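Local coordinates for acetyltransferase (Agrobacterium tumefaciens, PDB 2FSR), which probably transfers an acetyl group from acetyl-coenzyme A to an unspecified acceptor, as expected of a GNAT-family acetyltransferase, at residues R49-S54 with G116-E121; F73-A78 with P108-K113; G100-N105 with A130-A135; K159-A164 with L183-H188. All coordinates share one frame; numbering follows the deposited sequence.

Contact 1. Residues R49-S54 with G116-E121; sequences RDFMAS and GWLLYE
Phe51, on the last turn of helix 45-53, carries the helix side of this contact, meeting Leu118, Leu119 and Tyr120 where strand 114-119 runs out. A chi1 of 171° swings its ring away from the backbone N and out toward the strand. Apolar packing with Leu118 uses both of its methyls. Leu118 CD1 sits over one face of the Phe51 ring in a CH-pi contact, 4.2 Å from the ring centroid and 15° off its normal, while the other methyl, Leu118 CD2, touches Phe51 CE2 at 3.8 Å. Leu119 takes part through its backbone, its O lying 3.7 Å from Phe51 CE1 and approaching the ring obliquely. The aromatic pair is less regular: the planes of Phe51 and Tyr120 lie at 51° with centroids 5.9 Å apart, and Phe51 CB meets Tyr120 CE1 at 3.7 Å. At the helix end Phe51 O accepts Ser54 OG at 2.7 Å and Ser54 N at 3.1 Å, both arriving from the same face of the carbonyl plane. Val60 and Ser57 also touch the Phe51 side chain. The chain order identifies the pair as the first helix of the GNAT fold laid against the end of its fourth strand.

Contact 2. Residues F73-A78 with P108-K113; sequences FCHDLA and PLFPEK
His75 and Phe110 join the second helix of the GNAT fold, 66-83, to the connection between strands 97-105 and 114-119, and theirs is the one side-chain contact between the two segments. The backbones stay well separated, the nearest CA atoms, of His75 and Leu109, being 10.3 Å apart, so two long aromatic side chains approaching from opposite directions span the interval. The aromatic interaction is partial. The ring planes are inclined by only 22°, but a centroid separation of 5.4 Å shows that the rings are slid past one another and scarcely overlap; the buried area, 72 Å², is correspondingly small. On the helix, the chi1 of His75, 153°, turns CG far from its own N and directs the imidazole outward to Phe110. One hydrogen bond, between His75 NE2 and Asn105 OD1 on strand 97-105, restrains the imidazole, and the amide of Asn105 is itself held through ND2 by Glu114. Asp76 OD1 lies in the plane of the imidazole beside His75 CD2, without a hydrogen bond. Phe110 also packs on Asn105 and on Tyr152 of strand 149-153, which ties the loop to both sheets of the protein. At the meeting point Phe110 CE2 is shared by two imidazole atoms, lying 3.5 Å from His75 CE1 and 3.7 Å from His75 NE2.

Contact 3. Residues G100-N105 with A130-A135; sequences GQIGIN and AEAAVA
Ile102 projects from strand 97-105 against Ala132 and Ala133 of helix 128-143, and its conformation decides which part of the side chain, from CB through CG1 to CD1, meets which alanine. With chi1 at -173°, CG1 is trans to the main-chain nitrogen and lies along the helix surface, 3.9 Å from Ala132 O. The chi2 of 71° then bends the chain, placing CD1 anti to CG2 and well away from the extended position relative to CA. This bend carries CD1 onto the next residue of the helix: Ile102 CD1 is 3.6 Å from Ala133 CA and 3.9 Å from Ala133 CB. The base of the same side chain serves Ala132, whose CB lies 4.1 Å from Ile102 CB. A single isoleucine thus touches two successive helix residues, Ala132 through CB and CG1, Ala133 through CD1. The small alanine methyls allow a close approach of the backbones, with the CA atoms of Ile102 and Ala132 only 6.4 Å apart. All three residues are buried, and no hydrogen bond crosses between the segments, so the interface rests on van der Waals packing. Leu35 and Leu37 of strand 35-38 add to the cover of Ala132, and Leu115 and Leu136 pack on Ile102. Gln101, the preceding strand residue, points away from this helix and bonds through NE2 to Asp76 of helix 66-83, on the other side of the sheet. Strand and helix together form a layer of the alpha-beta sandwich of the GNAT fold, in which the helix after the fourth strand packs against the central antiparallel sheet.

Contact 4. Residues K159-A164 with L183-H188; sequences KSAAVA and LVYRYH
Tyr185 and Tyr187 share the rotamer that sets CG opposite the carbonyl carbon and beside the backbone N, with chi1 at -77° and -47°, and both phenol rings consequently extend from strand 183-187 to helix 158-166: Tyr185 reaches Ala161 and Ala164, Tyr187 reaches Ala164. Tyr185 presents a ring face to the helix. The methyl of Ala164 rests over that face in a CH-pi contact, with CB 3.8 Å from the ring centroid and 3.6 Å from Tyr185 CG. One turn earlier, Ala161 CB reaches the far end of the same residue, 3.4 Å from Tyr185 OH and 4.0 Å from Tyr185 CE2. Two alanines three residues apart therefore follow the length of one tyrosine. Tyr187 meets the helix differently: its hydroxyl end and ring edge, not its face, do the touching. Tyr187 OH is 3.4 Å from Ala164 CB, and Ala164 O lies at the edge of the Tyr187 ring, in its plane, 3.6 Å from CE1. The hydroxyl of Tyr187 has its polar partner in Ser151 OG on strand 149-153, so this buried oxygen is satisfied within the sheet while its flank packs on the alanine. Trp117 and Leu115 of strand 114-119 also touch Tyr187. The axes of segments 159-164 and 183-187 approach to 9.9 Å and run nearly parallel, at 20°. Strand 183-187 lies between strands 149-153 and 170-171; helix 158-166, the fourth of the GNAT fold, packs on this three-stranded sheet, and the two together form the C-terminal part of the fold.

In the fold
Contacts 1 and 3 meet through the pairing of strands 97-105 and 114-119, with Gly116 N 2.9 Å from Gly103 O; their centres are 14 Å apart. The same strand 97-105 ties in contact 2, where His75 NE2 lies 2.8 Å from Asn105 OD1. Contact 4, on the second sheet, is reached by Trp117 of contact 1, whose CZ2 is 3.5 Å from Val163 CG1, and by Glu112 of contact 2, whose OE1 forms a salt bridge with Arg186 NH2 at 2.8 Å. In GNAT enzymes acetyl-coenzyme A usually lies between the fourth and fifth strands, here 114-119 and 149-153. A bound PEG, probably from crystallisation, is about 6 Å from the His75 side chain.

Contact 1. Residues R49-S54 with G116-E121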
loop_
_atom_site.group_PDB
_atom_site.type_symbol
_atom_site.label_atom_id
_atom_site.label_comp_id
_atom_site.label_asym_id
_atom_site.label_seq_id
_atom_site.Cartn_x
_atom_site.Cartn_y
_atom_site.Cartn_z
ATOM N N ARG A 49 -7.419 -12.811 2.536
ATOM C CA ARG A 49 -8.380 -13.433 1.634
ATOM C C ARG A 49 -9.800 -13.174 2.146
ATOM O O ARG A 49 -10.696 -12.873 1.359
ATOM C CB ARG A 49 -8.095 -14.940 1.524
ATOM C CG ARG A 49 -9.109 -15.748 0.751
ATOM C CD ARG A 49 -9.333 -15.251 -0.674
ATOM N NE ARG A 49 -10.473 -15.960 -1.272
ATOM C CZ ARG A 49 -11.324 -15.443 -2.158
ATOM N NH1 ARG A 49 -11.176 -14.189 -2.600
ATOM N NH2 ARG A 49 -12.345 -16.171 -2.612
ATOM N N ASP A 50 -10.004 -13.299 3.458
ATOM C CA ASP A 50 -11.299 -12.960 4.068
ATOM C C ASP A 50 -11.736 -11.557 3.631
ATOM O O ASP A 50 -12.868 -11.364 3.163
ATOM C CB ASP A 50 -11.236 -13.016 5.607
ATOM C CG ASP A 50 -11.175 -14.438 6.166
ATOM O OD1 ASP A 50 -11.368 -15.424 5.418
ATOM O OD2 ASP A 50 -10.935 -14.560 7.393
ATOM N N PHE A 51 -10.816 -10.602 3.720
ATOM C CA PHE A 51 -11.122 -9.230 3.322
ATOM C C PHE A 51 -11.447 -9.157 1.823
ATOM O O PHE A 51 -12.465 -8.585 1.413
ATOM C CB PHE A 51 -9.941 -8.298 3.645
ATOM C CG PHE A 51 -10.090 -6.906 3.069
ATOM C CD1 PHE A 51 -10.843 -5.956 3.733
ATOM C CD2 PHE A 51 -9.487 -6.562 1.870
ATOM C CE1 PHE A 51 -10.993 -4.656 3.198
ATOM C CE2 PHE A 51 -9.630 -5.268 1.332
ATOM C CZ PHE A 51 -10.385 -4.326 2.005
HETATM N N MSE A 52 -10.563 -9.728 1.004
HETATM C CA MSE A 52 -10.674 -9.609 -0.446
HETATM C C MSE A 52 -11.877 -10.319 -1.050
HETATM O O MSE A 52 -12.334 -9.950 -2.132
HETATM C CB MSE A 52 -9.373 -10.066 -1.127
HETATM C CG MSE A 52 -8.180 -9.211 -0.749
HETATM SE SE MSE A 52 -8.194 -7.522 -1.744
HETATM C CE MSE A 52 -7.240 -8.226 -3.320
ATOM N N ALA A 53 -12.404 -11.320 -0.335
ATOM C CA ALA A 53 -13.582 -12.055 -0.797
ATOM C C ALA A 53 -14.890 -11.345 -0.424
ATOM O O ALA A 53 -15.950 -11.708 -0.926
ATOM C CB ALA A 53 -13.564 -13.456 -0.215
ATOM N N SER A 54 -14.783 -10.350 0.458
ATOM C CA SER A 54 -15.934 -9.764 1.150
ATOM C C SER A 54 -16.404 -8.462 0.500
ATOM O O SER A 54 -15.656 -7.828 -0.237
ATOM C CB SER A 54 -15.558 -9.488 2.605
ATOM O OG SER A 54 -14.837 -8.272 2.738
ATOM N N GLY A 116 -1.336 2.526 -2.240
ATOM C CA GLY A 116 -2.666 2.036 -1.869
ATOM C C GLY A 116 -2.696 1.518 -0.454
ATOM O O GLY A 116 -1.666 1.203 0.124
ATOM N N TRP A 117 -3.897 1.444 0.113
ATOM C CA TRP A 117 -4.036 0.989 1.508
ATOM C C TRP A 117 -5.374 0.309 1.696
ATOM O O TRP A 117 -6.315 0.533 0.936
ATOM C CB TRP A 117 -3.936 2.160 2.519
ATOM C CG TRP A 117 -4.878 3.282 2.181
ATOM C CD1 TRP A 117 -6.190 3.411 2.561
ATOM C CD2 TRP A 117 -4.588 4.418 1.365
ATOM N NE1 TRP A 117 -6.735 4.549 2.012
ATOM C CE2 TRP A 117 -5.769 5.193 1.282
ATOM C CE3 TRP A 117 -3.445 4.853 0.685
ATOM C CZ2 TRP A 117 -5.838 6.375 0.541
ATOM C CZ3 TRP A 117 -3.513 6.029 -0.041
ATOM C CH2 TRP A 117 -4.699 6.773 -0.115
ATOM N N LEU A 118 -5.439 -0.522 2.729
ATOM C CA LEU A 118 -6.691 -1.137 3.134
ATOM C C LEU A 118 -6.601 -1.456 4.625
ATOM O O LEU A 118 -5.521 -1.725 5.159
ATOM C CB LEU A 118 -6.982 -2.407 2.323
ATOM C CG LEU A 118 -5.985 -3.567 2.456
ATOM C CD1 LEU A 118 -6.374 -4.518 3.607
ATOM C CD2 LEU A 118 -5.908 -4.344 1.141
ATOM N N LEU A 119 -7.755 -1.411 5.294
ATOM C CA LEU A 119 -7.881 -1.807 6.696
ATOM C C LEU A 119 -8.941 -2.869 6.842
ATOM O O LEU A 119 -9.995 -2.809 6.186
ATOM C CB LEU A 119 -8.247 -0.609 7.587
ATOM C CG LEU A 119 -7.184 0.475 7.757
ATOM C CD1 LEU A 119 -7.731 1.598 8.654
ATOM C CD2 LEU A 119 -5.875 -0.067 8.343
ATOM N N TYR A 120 -8.661 -3.846 7.701
ATOM C CA TYR A 120 -9.613 -4.891 7.996
ATOM C C TYR A 120 -10.716 -4.337 8.887
ATOM O O TYR A 120 -10.563 -3.299 9.523
ATOM C CB TYR A 120 -8.916 -6.051 8.698
ATOM C CG TYR A 120 -7.846 -6.716 7.838
ATOM C CD1 TYR A 120 -7.974 -6.774 6.444
ATOM C CD2 TYR A 120 -6.741 -7.304 8.417
ATOM C CE1 TYR A 120 -6.993 -7.403 5.652
ATOM C CE2 TYR A 120 -5.753 -7.943 7.640
ATOM C CZ TYR A 120 -5.888 -7.966 6.263
ATOM O OH TYR A 120 -4.914 -8.599 5.506
ATOM N N GLU A 121 -11.813 -5.076 8.934
ATOM C CA GLU A 121 -13.004 -4.645 9.628
ATOM C C GLU A 121 -12.740 -4.380 11.108
ATOM O O GLU A 121 -12.120 -5.196 11.802
ATOM C CB GLU A 121 -14.078 -5.709 9.479
ATOM C CG GLU A 121 -15.426 -5.236 9.914
ATOM C CD GLU A 121 -16.465 -6.281 9.659
ATOM O OE1 GLU A 121 -16.352 -7.401 10.220
ATOM O OE2 GLU A 121 -17.398 -5.963 8.902
#

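Contact 2. Residues F73-A78 with P108-K113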
loop_
_atom_site.group_PDB
_atom_site.type_symbol
_atom_site.label_atom_id
_atom_site.label_comp_id
_atom_site.label_asym_id
_atom_site.label_seq_id
_atom_site.Cartn_x
_atom_site.Cartn_y
_atom_site.Cartn_z
ATOM N N PHE A 73 -1.695 -10.694 -3.795
ATOM C CA PHE A 73 -0.840 -10.909 -2.616
ATOM C C PHE A 73 0.605 -11.170 -3.062
ATOM O O PHE A 73 1.558 -10.657 -2.481
ATOM C CB PHE A 73 -1.407 -12.089 -1.821
ATOM C CG PHE A 73 -0.830 -12.268 -0.437
ATOM C CD1 PHE A 73 -1.215 -11.423 0.628
ATOM C CD2 PHE A 73 0.024 -13.345 -0.172
ATOM C CE1 PHE A 73 -0.717 -11.627 1.925
ATOM C CE2 PHE A 73 0.523 -13.563 1.132
ATOM C CZ PHE A 73 0.152 -12.692 2.177
ATOM N N CYS A 74 0.756 -11.982 -4.108
ATOM C CA CYS A 74 2.095 -12.253 -4.627
ATOM C C CYS A 74 2.749 -11.013 -5.268
ATOM O O CYS A 74 3.954 -10.785 -5.051
ATOM C CB CYS A 74 2.055 -13.389 -5.619
ATOM S SG CYS A 74 1.724 -15.026 -4.842
ATOM N N HIS A 75 1.954 -10.220 -5.989
ATOM C CA HIS A 75 2.405 -8.924 -6.543
ATOM C C HIS A 75 2.870 -8.023 -5.388
ATOM O O HIS A 75 3.928 -7.378 -5.462
ATOM C CB HIS A 75 1.248 -8.308 -7.336
ATOM C CG HIS A 75 1.283 -6.815 -7.420
ATOM N ND1 HIS A 75 1.715 -6.153 -8.551
ATOM C CD2 HIS A 75 0.904 -5.863 -6.533
ATOM C CE1 HIS A 75 1.606 -4.847 -8.351
ATOM N NE2 HIS A 75 1.094 -4.647 -7.146
ATOM N N ASP A 76 2.084 -8.013 -4.309
ATOM C CA ASP A 76 2.392 -7.169 -3.154
ATOM C C ASP A 76 3.794 -7.450 -2.558
ATOM O O ASP A 76 4.537 -6.547 -2.187
ATOM C CB ASP A 76 1.328 -7.375 -2.077
ATOM C CG ASP A 76 -0.033 -6.765 -2.431
ATOM O OD1 ASP A 76 -0.100 -5.843 -3.285
ATOM O OD2 ASP A 76 -1.045 -7.176 -1.802
ATOM N N LEU A 77 4.149 -8.738 -2.480
ATOM C CA LEU A 77 5.441 -9.151 -1.978
ATOM C C LEU A 77 6.512 -8.969 -3.052
ATOM O O LEU A 77 7.556 -8.374 -2.786
ATOM C CB LEU A 77 5.366 -10.615 -1.497
ATOM C CG LEU A 77 6.643 -11.257 -0.940
ATOM C CD1 LEU A 77 7.630 -11.673 -2.020
ATOM C CD2 LEU A 77 7.355 -10.371 0.115
ATOM N N ALA A 78 6.233 -9.448 -4.266
ATOM C CA ALA A 78 7.228 -9.471 -5.352
ATOM C C ALA A 78 7.702 -8.099 -5.821
ATOM O O ALA A 78 8.826 -7.972 -6.339
ATOM C CB ALA A 78 6.717 -10.266 -6.544
ATOM N N PRO A 108 3.289 -3.820 -15.032
ATOM C CA PRO A 108 2.441 -3.613 -16.215
ATOM C C PRO A 108 1.001 -3.206 -15.952
ATOM O O PRO A 108 0.328 -2.742 -16.868
ATOM C CB PRO A 108 2.500 -4.976 -16.932
ATOM C CG PRO A 108 2.788 -5.945 -15.829
ATOM C CD PRO A 108 3.779 -5.214 -14.950
ATOM N N LEU A 109 0.522 -3.360 -14.718
ATOM C CA LEU A 109 -0.876 -3.063 -14.416
ATOM C C LEU A 109 -1.057 -1.679 -13.811
ATOM O O LEU A 109 -2.181 -1.269 -13.562
ATOM C CB LEU A 109 -1.459 -4.130 -13.481
ATOM C CG LEU A 109 -1.293 -5.587 -13.911
ATOM C CD1 LEU A 109 -2.030 -6.487 -12.910
ATOM C CD2 LEU A 109 -1.812 -5.780 -15.312
ATOM N N PHE A 110 0.055 -0.972 -13.611
ATOM C CA PHE A 110 0.020 0.373 -12.988
ATOM C C PHE A 110 0.753 1.393 -13.849
ATOM O O PHE A 110 1.982 1.343 -13.954
ATOM C CB PHE A 110 0.663 0.313 -11.602
ATOM C CG PHE A 110 -0.133 -0.466 -10.615
ATOM C CD1 PHE A 110 -1.038 0.171 -9.764
ATOM C CD2 PHE A 110 -0.007 -1.858 -10.545
ATOM C CE1 PHE A 110 -1.811 -0.572 -8.861
ATOM C CE2 PHE A 110 -0.785 -2.604 -9.641
ATOM C CZ PHE A 110 -1.668 -1.962 -8.797
ATOM N N PRO A 111 0.007 2.320 -14.483
ATOM C CA PRO A 111 0.697 3.296 -15.363
ATOM C C PRO A 111 1.751 4.170 -14.679
ATOM O O PRO A 111 2.700 4.601 -15.333
ATOM C CB PRO A 111 -0.456 4.155 -15.903
ATOM C CG PRO A 111 -1.666 3.271 -15.792
ATOM C CD PRO A 111 -1.461 2.439 -14.563
ATOM N N GLU A 112 1.573 4.443 -13.381
ATOM C CA GLU A 112 2.556 5.127 -12.564
ATOM C C GLU A 112 2.657 4.417 -11.215
ATOM O O GLU A 112 1.729 3.672 -10.844
ATOM C CB GLU A 112 2.120 6.584 -12.358
ATOM C CG GLU A 112 2.159 7.404 -13.666
ATOM C CD GLU A 112 1.890 8.889 -13.438
ATOM O OE1 GLU A 112 0.704 9.279 -13.471
ATOM O OE2 GLU A 112 2.867 9.631 -13.191
ATOM N N LYS A 113 3.763 4.650 -10.503
ATOM C CA LYS A 113 3.950 4.081 -9.142
ATOM C C LYS A 113 2.833 4.576 -8.241
ATOM O O LYS A 113 2.571 5.771 -8.171
ATOM C CB LYS A 113 5.333 4.390 -8.574
ATOM C CG LYS A 113 6.469 3.717 -9.347
ATOM C CD LYS A 113 7.812 3.969 -8.685
ATOM C CE LYS A 113 8.960 3.370 -9.484
ATOM N NZ LYS A 113 8.937 1.873 -9.550
#

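Contact 3. Residues G100-N105 with A130-A135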
loop_
_atom_site.group_PDB
_atom_site.type_symbol
_atom_site.label_atom_id
_atom_site.label_comp_id
_atom_site.label_asym_id
_atom_site.label_seq_id
_atom_site.Cartn_x
_atom_site.Cartn_y
_atom_site.Cartn_z
ATOM N N GLY A 100 -4.254 -4.496 8.513
ATOM C CA GLY A 100 -4.433 -4.115 7.111
ATOM C C GLY A 100 -3.110 -4.072 6.371
ATOM O O GLY A 100 -2.197 -4.781 6.736
ATOM N N GLN A 101 -3.043 -3.248 5.329
ATOM C CA GLN A 101 -1.898 -3.281 4.427
ATOM C C GLN A 101 -1.732 -1.913 3.787
ATOM O O GLN A 101 -2.719 -1.213 3.506
ATOM C CB GLN A 101 -2.120 -4.348 3.360
ATOM C CG GLN A 101 -0.921 -4.561 2.430
ATOM C CD GLN A 101 -1.323 -5.288 1.169
ATOM O OE1 GLN A 101 -2.063 -4.744 0.357
ATOM N NE2 GLN A 101 -0.863 -6.543 1.014
ATOM N N ILE A 102 -0.469 -1.564 3.550
ATOM C CA ILE A 102 -0.088 -0.357 2.818
ATOM C C ILE A 102 0.928 -0.760 1.749
ATOM O O ILE A 102 1.724 -1.669 1.980
ATOM C CB ILE A 102 0.524 0.714 3.781
ATOM C CG1 ILE A 102 0.767 2.049 3.061
ATOM C CG2 ILE A 102 1.816 0.208 4.433
ATOM C CD1 ILE A 102 -0.458 2.822 2.710
ATOM N N GLY A 103 0.890 -0.123 0.578
ATOM C CA GLY A 103 1.873 -0.498 -0.454
ATOM C C GLY A 103 2.094 0.505 -1.554
ATOM O O GLY A 103 1.275 1.392 -1.786
ATOM N N ILE A 104 3.237 0.361 -2.217
ATOM C CA ILE A 104 3.457 1.051 -3.468
ATOM C C ILE A 104 3.627 0.005 -4.569
ATOM O O ILE A 104 4.420 -0.931 -4.436
ATOM C CB ILE A 104 4.666 1.992 -3.404
ATOM C CG1 ILE A 104 4.426 3.094 -2.368
ATOM C CG2 ILE A 104 4.960 2.614 -4.772
ATOM C CD1 ILE A 104 5.709 3.813 -1.953
ATOM N N ASN A 105 2.851 0.210 -5.622
ATOM C CA ASN A 105 2.660 -0.753 -6.711
ATOM C C ASN A 105 3.265 -0.256 -8.001
ATOM O O ASN A 105 3.122 0.927 -8.342
ATOM C CB ASN A 105 1.167 -0.897 -6.948
ATOM C CG ASN A 105 0.441 -1.393 -5.716
ATOM O OD1 ASN A 105 0.576 -2.560 -5.345
ATOM N ND2 ASN A 105 -0.281 -0.508 -5.042
ATOM N N ALA A 130 -4.088 6.768 7.129
ATOM C CA ALA A 130 -3.279 7.966 6.859
ATOM C C ALA A 130 -1.882 7.842 7.477
ATOM O O ALA A 130 -0.884 8.223 6.846
ATOM C CB ALA A 130 -3.988 9.227 7.343
ATOM N N GLU A 131 -1.800 7.287 8.691
ATOM C CA GLU A 131 -0.519 7.164 9.378
ATOM C C GLU A 131 0.406 6.229 8.612
ATOM O O GLU A 131 1.597 6.534 8.416
ATOM C CB GLU A 131 -0.709 6.682 10.829
ATOM C CG GLU A 131 0.590 6.538 11.609
ATOM C CD GLU A 131 0.371 6.191 13.084
ATOM O OE1 GLU A 131 -0.644 6.652 13.650
ATOM O OE2 GLU A 131 1.221 5.505 13.677
ATOM N N ALA A 132 -0.139 5.091 8.172
ATOM C CA ALA A 132 0.647 4.137 7.382
ATOM C C ALA A 132 1.044 4.734 6.034
ATOM O O ALA A 132 2.210 4.584 5.598
ATOM C CB ALA A 132 -0.131 2.833 7.199
ATOM N N ALA A 133 0.102 5.432 5.401
ATOM C CA ALA A 133 0.344 6.041 4.073
ATOM C C ALA A 133 1.431 7.113 4.139
ATOM O O ALA A 133 2.305 7.167 3.266
ATOM C CB ALA A 133 -0.940 6.617 3.496
ATOM N N VAL A 134 1.378 7.971 5.152
ATOM C CA VAL A 134 2.404 9.012 5.321
ATOM C C VAL A 134 3.784 8.380 5.457
ATOM O O VAL A 134 4.761 8.853 4.834
ATOM C CB VAL A 134 2.097 9.909 6.557
ATOM C CG1 VAL A 134 3.342 10.664 7.026
ATOM C CG2 VAL A 134 0.938 10.869 6.241
ATOM N N ALA A 135 3.882 7.317 6.253
ATOM C CA ALA A 135 5.164 6.665 6.509
ATOM C C ALA A 135 5.739 6.077 5.238
ATOM O O ALA A 135 6.916 6.290 4.932
ATOM C CB ALA A 135 5.027 5.594 7.593
#

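Contact 4. Residues K159-A164 with L183-H188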
loop_
_atom_site.group_PDB
_atom_site.type_symbol
_atom_site.label_atom_id
_atom_site.label_comp_id
_atom_site.label_asym_id
_atom_site.label_seq_id
_atom_site.Cartn_x
_atom_site.Cartn_y
_atom_site.Cartn_z
ATOM N N LYS A 159 -14.105 7.311 1.454
ATOM C CA LYS A 159 -13.123 7.079 2.503
ATOM C C LYS A 159 -11.687 7.211 1.975
ATOM O O LYS A 159 -10.843 7.852 2.614
ATOM C CB LYS A 159 -13.327 5.692 3.138
ATOM C CG LYS A 159 -14.686 5.503 3.829
ATOM C CD LYS A 159 -14.707 4.222 4.702
ATOM C CE LYS A 159 -15.908 4.202 5.674
ATOM N NZ LYS A 159 -17.181 3.717 5.054
ATOM N N SER A 160 -11.421 6.605 0.819
ATOM C CA SER A 160 -10.082 6.680 0.223
ATOM C C SER A 160 -9.731 8.070 -0.305
ATOM O O SER A 160 -8.604 8.518 -0.151
ATOM C CB SER A 160 -9.863 5.613 -0.855
ATOM O OG SER A 160 -9.874 4.312 -0.279
ATOM N N ALA A 161 -10.704 8.736 -0.923
ATOM C CA ALA A 161 -10.535 10.114 -1.350
ATOM C C ALA A 161 -10.169 11.020 -0.158
ATOM O O ALA A 161 -9.305 11.878 -0.277
ATOM C CB ALA A 161 -11.801 10.627 -2.050
ATOM N N ALA A 162 -10.839 10.832 0.980
ATOM C CA ALA A 162 -10.528 11.656 2.159
ATOM C C ALA A 162 -9.098 11.442 2.690
ATOM O O ALA A 162 -8.388 12.405 3.019
ATOM C CB ALA A 162 -11.559 11.433 3.260
ATOM N N VAL A 163 -8.669 10.175 2.740
ATOM C CA VAL A 163 -7.307 9.844 3.165
ATOM C C VAL A 163 -6.306 10.442 2.184
ATOM O O VAL A 163 -5.353 11.088 2.593
ATOM C CB VAL A 163 -7.095 8.317 3.301
ATOM C CG1 VAL A 163 -5.630 7.985 3.599
ATOM C CG2 VAL A 163 -8.008 7.753 4.412
ATOM N N ALA A 164 -6.546 10.254 0.890
ATOM C CA ALA A 164 -5.636 10.788 -0.115
ATOM C C ALA A 164 -5.449 12.300 0.037
ATOM O O ALA A 164 -4.331 12.804 -0.035
ATOM C CB ALA A 164 -6.106 10.422 -1.538
ATOM N N LEU A 183 -10.512 8.094 -10.452
ATOM C CA LEU A 183 -9.833 9.338 -10.147
ATOM C C LEU A 183 -8.364 9.028 -9.863
ATOM O O LEU A 183 -8.021 7.917 -9.436
ATOM C CB LEU A 183 -10.469 10.005 -8.929
ATOM C CG LEU A 183 -11.981 10.253 -9.030
ATOM C CD1 LEU A 183 -12.430 10.919 -7.747
ATOM C CD2 LEU A 183 -12.373 11.064 -10.251
ATOM N N VAL A 184 -7.502 10.017 -10.082
ATOM C CA VAL A 184 -6.090 9.874 -9.733
ATOM C C VAL A 184 -5.676 11.006 -8.819
ATOM O O VAL A 184 -5.722 12.179 -9.212
ATOM C CB VAL A 184 -5.179 9.891 -10.968
ATOM C CG1 VAL A 184 -3.733 9.716 -10.558
ATOM C CG2 VAL A 184 -5.574 8.785 -11.929
ATOM N N TYR A 185 -5.295 10.650 -7.602
ATOM C CA TYR A 185 -4.646 11.594 -6.702
ATOM C C TYR A 185 -3.143 11.547 -6.886
ATOM O O TYR A 185 -2.574 10.472 -7.007
ATOM C CB TYR A 185 -5.001 11.274 -5.247
ATOM C CG TYR A 185 -6.388 11.728 -4.866
ATOM C CD1 TYR A 185 -6.590 13.024 -4.427
ATOM C CD2 TYR A 185 -7.481 10.880 -4.958
ATOM C CE1 TYR A 185 -7.841 13.473 -4.055
ATOM C CE2 TYR A 185 -8.765 11.326 -4.610
ATOM C CZ TYR A 185 -8.920 12.631 -4.161
ATOM O OH TYR A 185 -10.173 13.089 -3.816
ATOM N N ARG A 186 -2.515 12.719 -6.905
ATOM C CA ARG A 186 -1.063 12.784 -7.030
ATOM C C ARG A 186 -0.434 13.447 -5.804
ATOM O O ARG A 186 -0.987 14.422 -5.267
ATOM C CB ARG A 186 -0.660 13.522 -8.306
ATOM C CG ARG A 186 0.855 13.499 -8.562
ATOM C CD ARG A 186 1.234 14.132 -9.893
ATOM N NE ARG A 186 0.567 13.517 -11.031
ATOM C CZ ARG A 186 0.979 12.404 -11.659
ATOM N NH1 ARG A 186 2.070 11.756 -11.257
ATOM N NH2 ARG A 186 0.294 11.944 -12.697
ATOM N N TYR A 187 0.694 12.886 -5.355
ATOM C CA TYR A 187 1.430 13.396 -4.191
ATOM C C TYR A 187 2.763 13.946 -4.635
ATOM O O TYR A 187 3.348 13.448 -5.597
ATOM C CB TYR A 187 1.695 12.275 -3.163
ATOM C CG TYR A 187 0.474 11.451 -2.875
ATOM C CD1 TYR A 187 -0.530 11.921 -2.031
ATOM C CD2 TYR A 187 0.310 10.212 -3.463
ATOM C CE1 TYR A 187 -1.669 11.174 -1.793
ATOM C CE2 TYR A 187 -0.814 9.449 -3.238
ATOM C CZ TYR A 187 -1.806 9.923 -2.387
ATOM O OH TYR A 187 -2.942 9.188 -2.140
ATOM N N HIS A 188 3.323 14.884 -3.866
ATOM C CA HIS A 188 4.654 15.455 -4.181
ATOM C C HIS A 188 5.581 15.657 -2.969
ATOM O O HIS A 188 5.124 15.772 -1.840
ATOM C CB HIS A 188 4.487 16.795 -4.902
ATOM C CG HIS A 188 3.726 17.811 -4.108
ATOM N ND1 HIS A 188 4.335 18.678 -3.225
ATOM C CD2 HIS A 188 2.402 18.083 -4.043
ATOM C CE1 HIS A 188 3.420 19.446 -2.660
ATOM N NE2 HIS A 188 2.238 19.106 -3.141
#